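Local coordinates for putative uncharacterized protein PH0594 (Pyrococcus horikoshii, PDB 4HXF) that probably cleaves peptides as a serine protease of the prolyl oligopeptidase family, an acylaminoacyl peptidase that assembles into a self-compartmentalizing hexamer, at residues I313-E324 with E332-F343. Numbering follows the deposited sequence.
Sequences IYLKETATRPAE and ERQLTDYNGLIF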
loop_
_atom_site.group_PDB
_atom_site.type_symbol
_atom_site.label_atom_id
_atom_site.label_comp_id
_atom_site.label_asym_id
_atom_site.label_seq_id
_atom_site.Cartn_x
_atom_site.Cartn_y
_atom_site.Cartn_z
ATOM N N ILE A 313 -20.525 44.284 2.906
ATOM C CA ILE A 313 -19.972 43.676 1.678
ATOM C C ILE A 313 -20.982 42.699 1.113
ATOM O O ILE A 313 -21.804 42.118 1.870
ATOM C CB ILE A 313 -18.636 43.038 1.960
ATOM C CG1 ILE A 313 -18.664 42.088 3.121
ATOM C CG2 ILE A 313 -17.564 44.118 2.189
ATOM C CD1 ILE A 313 -18.583 40.654 2.881
ATOM N N TYR A 314 -20.891 42.509 -0.199
ATOM C CA TYR A 314 -21.810 41.591 -0.854
ATOM C C TYR A 314 -21.253 41.072 -2.147
ATOM O O TYR A 314 -20.436 41.669 -2.811
ATOM C CB TYR A 314 -23.164 42.310 -1.067
ATOM C CG TYR A 314 -23.154 43.618 -1.791
ATOM C CD1 TYR A 314 -23.042 44.815 -1.072
ATOM C CD2 TYR A 314 -23.285 43.700 -3.187
ATOM C CE1 TYR A 314 -23.042 46.023 -1.698
ATOM C CE2 TYR A 314 -23.307 44.938 -3.854
ATOM C CZ TYR A 314 -23.240 46.105 -3.077
ATOM O OH TYR A 314 -23.261 47.302 -3.691
ATOM N N LEU A 315 -21.784 39.928 -2.520
ATOM C CA LEU A 315 -21.427 39.301 -3.815
ATOM C C LEU A 315 -22.558 39.603 -4.805
ATOM O O LEU A 315 -23.725 39.325 -4.494
ATOM C CB LEU A 315 -21.357 37.786 -3.633
ATOM C CG LEU A 315 -20.198 37.128 -2.920
ATOM C CD1 LEU A 315 -20.299 35.641 -2.723
ATOM C CD2 LEU A 315 -18.852 37.460 -3.666
ATOM N N LYS A 316 -22.214 40.142 -5.984
ATOM C CA LYS A 316 -23.182 40.509 -7.012
ATOM C C LYS A 316 -22.832 39.678 -8.273
ATOM O O LYS A 316 -21.651 39.686 -8.719
ATOM C CB LYS A 316 -23.131 41.969 -7.301
ATOM C CG LYS A 316 -24.119 42.370 -8.471
ATOM C CD LYS A 316 -23.669 43.538 -9.299
ATOM C CE LYS A 316 -23.447 44.808 -8.508
ATOM N NZ LYS A 316 -23.158 45.986 -9.399
ATOM N N GLU A 317 -23.810 38.919 -8.767
ATOM C CA GLU A 317 -23.725 38.243 -10.037
ATOM C C GLU A 317 -24.636 38.977 -11.032
ATOM O O GLU A 317 -25.623 39.562 -10.628
ATOM C CB GLU A 317 -24.163 36.815 -9.805
ATOM C CG GLU A 317 -24.226 35.904 -10.942
ATOM C CD GLU A 317 -24.266 34.485 -10.500
ATOM O OE1 GLU A 317 -25.057 33.762 -11.067
ATOM O OE2 GLU A 317 -23.508 34.046 -9.595
ATOM N N THR A 318 -24.360 38.864 -12.335
ATOM C CA THR A 318 -25.166 39.440 -13.395
ATOM C C THR A 318 -25.391 38.368 -14.492
ATOM O O THR A 318 -24.905 37.251 -14.359
ATOM C CB THR A 318 -24.500 40.674 -14.017
ATOM O OG1 THR A 318 -23.328 40.199 -14.729
ATOM C CG2 THR A 318 -24.099 41.685 -12.886
ATOM N N ALA A 319 -26.226 38.675 -15.511
ATOM C CA ALA A 319 -26.495 37.742 -16.604
ATOM C C ALA A 319 -25.205 37.345 -17.322
ATOM O O ALA A 319 -25.161 36.233 -17.837
ATOM C CB ALA A 319 -27.443 38.317 -17.631
ATOM N N THR A 320 -24.229 38.246 -17.284
ATOM C CA THR A 320 -23.022 37.952 -18.067
ATOM C C THR A 320 -21.743 37.760 -17.231
ATOM O O THR A 320 -20.693 37.597 -17.816
ATOM C CB THR A 320 -22.770 39.053 -19.121
ATOM O OG1 THR A 320 -22.551 40.341 -18.483
ATOM C CG2 THR A 320 -23.902 39.123 -20.110
ATOM N N ARG A 321 -21.797 37.798 -15.911
ATOM C CA ARG A 321 -20.615 37.612 -15.032
ATOM C C ARG A 321 -20.986 36.824 -13.777
ATOM O O ARG A 321 -21.914 37.202 -13.066
ATOM C CB ARG A 321 -20.047 38.965 -14.507
ATOM C CG ARG A 321 -19.242 39.719 -15.608
ATOM C CD ARG A 321 -17.950 38.961 -15.941
ATOM N NE ARG A 321 -16.970 39.032 -14.826
ATOM C CZ ARG A 321 -16.020 39.973 -14.655
ATOM N NH1 ARG A 321 -15.255 40.010 -13.531
ATOM N NH2 ARG A 321 -15.850 40.890 -15.613
ATOM N N PRO A 322 -20.217 35.814 -13.479
ATOM C CA PRO A 322 -20.285 35.232 -12.132
ATOM C C PRO A 322 -20.017 36.259 -11.095
ATOM O O PRO A 322 -19.413 37.314 -11.340
ATOM C CB PRO A 322 -19.181 34.156 -12.132
ATOM C CG PRO A 322 -18.975 33.796 -13.625
ATOM C CD PRO A 322 -19.212 35.120 -14.342
ATOM N N ALA A 323 -20.376 35.906 -9.862
ATOM C CA ALA A 323 -20.281 36.809 -8.723
ATOM C C ALA A 323 -18.885 37.367 -8.549
ATOM O O ALA A 323 -17.872 36.683 -8.666
ATOM C CB ALA A 323 -20.675 36.102 -7.380
ATOM N N GLU A 324 -18.866 38.637 -8.192
ATOM C CA GLU A 324 -17.688 39.301 -7.671
ATOM C C GLU A 324 -18.096 39.985 -6.381
ATOM O O GLU A 324 -19.258 40.256 -6.136
ATOM C CB GLU A 324 -17.078 40.348 -8.665
ATOM C CG GLU A 324 -16.591 39.813 -9.995
ATOM C CD GLU A 324 -15.286 39.026 -9.968
ATOM O OE1 GLU A 324 -14.982 38.396 -11.010
ATOM O OE2 GLU A 324 -14.530 39.050 -8.936
ATOM N N GLU A 332 -21.514 52.027 -4.112
ATOM C CA GLU A 332 -21.000 50.674 -4.354
ATOM C C GLU A 332 -19.599 50.819 -4.927
ATOM O O GLU A 332 -19.436 51.614 -5.902
ATOM C CB GLU A 332 -21.875 49.991 -5.363
ATOM C CG GLU A 332 -21.323 48.641 -5.849
ATOM C CD GLU A 332 -22.305 47.961 -6.769
ATOM O OE1 GLU A 332 -23.298 47.413 -6.233
ATOM O OE2 GLU A 332 -22.140 48.098 -7.992
ATOM N N ARG A 333 -18.653 50.041 -4.384
ATOM C CA ARG A 333 -17.275 49.950 -4.915
ATOM C C ARG A 333 -17.068 48.467 -5.227
ATOM O O ARG A 333 -17.226 47.655 -4.349
ATOM C CB ARG A 333 -16.259 50.359 -3.829
ATOM C CG ARG A 333 -14.798 50.554 -4.316
ATOM C CD ARG A 333 -13.872 51.370 -3.351
ATOM N NE ARG A 333 -13.083 50.568 -2.383
ATOM N N GLN A 334 -16.611 48.162 -6.425
ATOM C CA GLN A 334 -16.218 46.767 -6.695
ATOM C C GLN A 334 -14.861 46.434 -6.030
ATOM O O GLN A 334 -13.915 47.282 -6.133
ATOM C CB GLN A 334 -16.190 46.554 -8.170
ATOM C CG GLN A 334 -15.909 45.063 -8.587
ATOM C CD GLN A 334 -15.947 44.919 -10.085
ATOM O OE1 GLN A 334 -16.377 45.827 -10.785
ATOM N NE2 GLN A 334 -15.434 43.801 -10.619
ATOM N N LEU A 335 -14.786 45.362 -5.272
ATOM C CA LEU A 335 -13.607 44.957 -4.530
ATOM C C LEU A 335 -12.818 43.962 -5.354
ATOM O O LEU A 335 -11.598 43.931 -5.200
ATOM C CB LEU A 335 -13.854 44.314 -3.114
ATOM C CG LEU A 335 -14.548 45.348 -2.192
ATOM C CD1 LEU A 335 -14.730 44.627 -0.861
ATOM C CD2 LEU A 335 -13.591 46.543 -2.136
ATOM N N THR A 336 -13.474 43.035 -6.051
ATOM C CA THR A 336 -12.686 41.915 -6.691
ATOM C C THR A 336 -12.971 41.968 -8.193
ATOM O O THR A 336 -14.055 42.400 -8.651
ATOM C CB THR A 336 -12.950 40.537 -6.135
ATOM O OG1 THR A 336 -14.280 40.085 -6.469
ATOM C CG2 THR A 336 -12.757 40.392 -4.633
ATOM N N ASP A 337 -12.066 41.369 -8.982
ATOM C CA ASP A 337 -12.246 41.247 -10.370
ATOM C C ASP A 337 -11.608 39.902 -10.861
ATOM O O ASP A 337 -10.772 39.863 -11.772
ATOM C CB ASP A 337 -11.608 42.383 -11.147
ATOM C CG ASP A 337 -12.071 42.427 -12.588
ATOM O OD1 ASP A 337 -13.150 41.916 -12.910
ATOM O OD2 ASP A 337 -11.311 42.994 -13.401
ATOM N N TYR A 338 -11.959 38.824 -10.173
ATOM C CA TYR A 338 -11.346 37.512 -10.441
ATOM C C TYR A 338 -11.462 37.052 -11.864
ATOM O O TYR A 338 -10.482 36.555 -12.407
ATOM C CB TYR A 338 -11.908 36.401 -9.556
ATOM C CG TYR A 338 -11.323 36.373 -8.166
ATOM C CD1 TYR A 338 -11.845 37.133 -7.149
ATOM C CD2 TYR A 338 -10.165 35.685 -7.907
ATOM C CE1 TYR A 338 -11.320 37.151 -5.873
ATOM C CE2 TYR A 338 -9.576 35.756 -6.647
ATOM C CZ TYR A 338 -10.180 36.439 -5.634
ATOM O OH TYR A 338 -9.590 36.481 -4.417
ATOM N N ASN A 339 -12.623 37.292 -12.512
ATOM C CA ASN A 339 -12.849 36.805 -13.870
ATOM C C ASN A 339 -12.662 37.833 -14.975
ATOM O O ASN A 339 -13.012 37.615 -16.110
ATOM C CB ASN A 339 -14.199 36.087 -13.989
ATOM C CG ASN A 339 -14.304 34.865 -13.074
ATOM O OD1 ASN A 339 -13.446 34.030 -13.143
ATOM N ND2 ASN A 339 -15.331 34.820 -12.211
ATOM N N GLY A 340 -12.134 38.993 -14.545
ATOM C CA GLY A 340 -11.959 40.119 -15.465
ATOM C C GLY A 340 -11.073 39.822 -16.647
ATOM O O GLY A 340 -11.363 40.286 -17.771
ATOM N N LEU A 341 -10.003 39.067 -16.444
ATOM C CA LEU A 341 -9.110 38.768 -17.555
ATOM C C LEU A 341 -9.693 37.749 -18.475
ATOM O O LEU A 341 -9.527 37.868 -19.707
ATOM C CB LEU A 341 -7.709 38.392 -17.068
ATOM C CG LEU A 341 -6.965 39.406 -16.157
ATOM C CD1 LEU A 341 -5.581 38.929 -15.774
ATOM C CD2 LEU A 341 -6.883 40.761 -16.865
ATOM N N ILE A 342 -10.339 36.715 -17.954
ATOM C CA ILE A 342 -11.089 35.781 -18.769
ATOM C C ILE A 342 -12.119 36.484 -19.633
ATOM O O ILE A 342 -12.249 36.217 -20.891
ATOM C CB ILE A 342 -11.731 34.665 -17.945
ATOM C CG1 ILE A 342 -10.615 33.757 -17.431
ATOM C CG2 ILE A 342 -12.734 33.873 -18.815
ATOM C CD1 ILE A 342 -10.055 32.820 -18.550
ATOM N N PHE A 343 -12.905 37.320 -19.033
ATOM C CA PHE A 343 -13.987 37.893 -19.773
ATOM C C PHE A 343 -13.592 38.926 -20.807
ATOM O O PHE A 343 -14.423 39.205 -21.700
ATOM C CB PHE A 343 -15.147 38.304 -18.904
ATOM C CG PHE A 343 -15.984 37.109 -18.475
ATOM C CD1 PHE A 343 -15.823 36.534 -17.240
ATOM C CD2 PHE A 343 -16.966 36.594 -19.313
ATOM C CE1 PHE A 343 -16.577 35.425 -16.845
ATOM C CE2 PHE A 343 -17.756 35.486 -18.899
ATOM C CZ PHE A 343 -17.547 34.886 -17.693
HETATM O O HOH W 1 -17.013 37.255 -12.490
HETATM O O HOH W 2 -13.974 43.181 -15.374
#
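Glu324 drives its buried carboxylate against Thr336 and the type I turn Asp337-Gly340, just beyond the outermost strand of the last propeller blade. Glu324 CB lies 3.6 Å from Thr336 OG1; CG passes Thr336 O; there the chain bends (chi2 -74°), bringing Glu324 CD within 3.3 Å of Tyr338 N. Glu324 OE2 takes the Thr336 hydroxyl on its anti lone pair (OG1 to OE2, 2.7 Å) and Tyr338 N from the syn side, tilted 30° out of the carboxylate plane. Glu324 OE1 accepts Asn339 N through its syn lone pair and Arg321 NH1 from above that plane; a carboxylate suits a place with so many donors. Arginine suits its own, its edge serving two acids: NH1 also meets Asp337 OD1 almost straight (2.9 Å, 169°), while Arg321 CD lies over one face of the Phe343 ring in a CH-pi contact. At the start of the outermost strand, Glu332 reaches past strand 324-328, its two oxygens serving a phenol, Tyr314 OH, and an ammonium, Lys316 NZ. A glutamine replacing Glu324 would probably leave Arg321 short of one counter-charge and turn an amide N-H against the turn's donors. With Glu324 OE1 4.4 Å from Asp337 OD1, the shared arginine probably offsets their mutual repulsion.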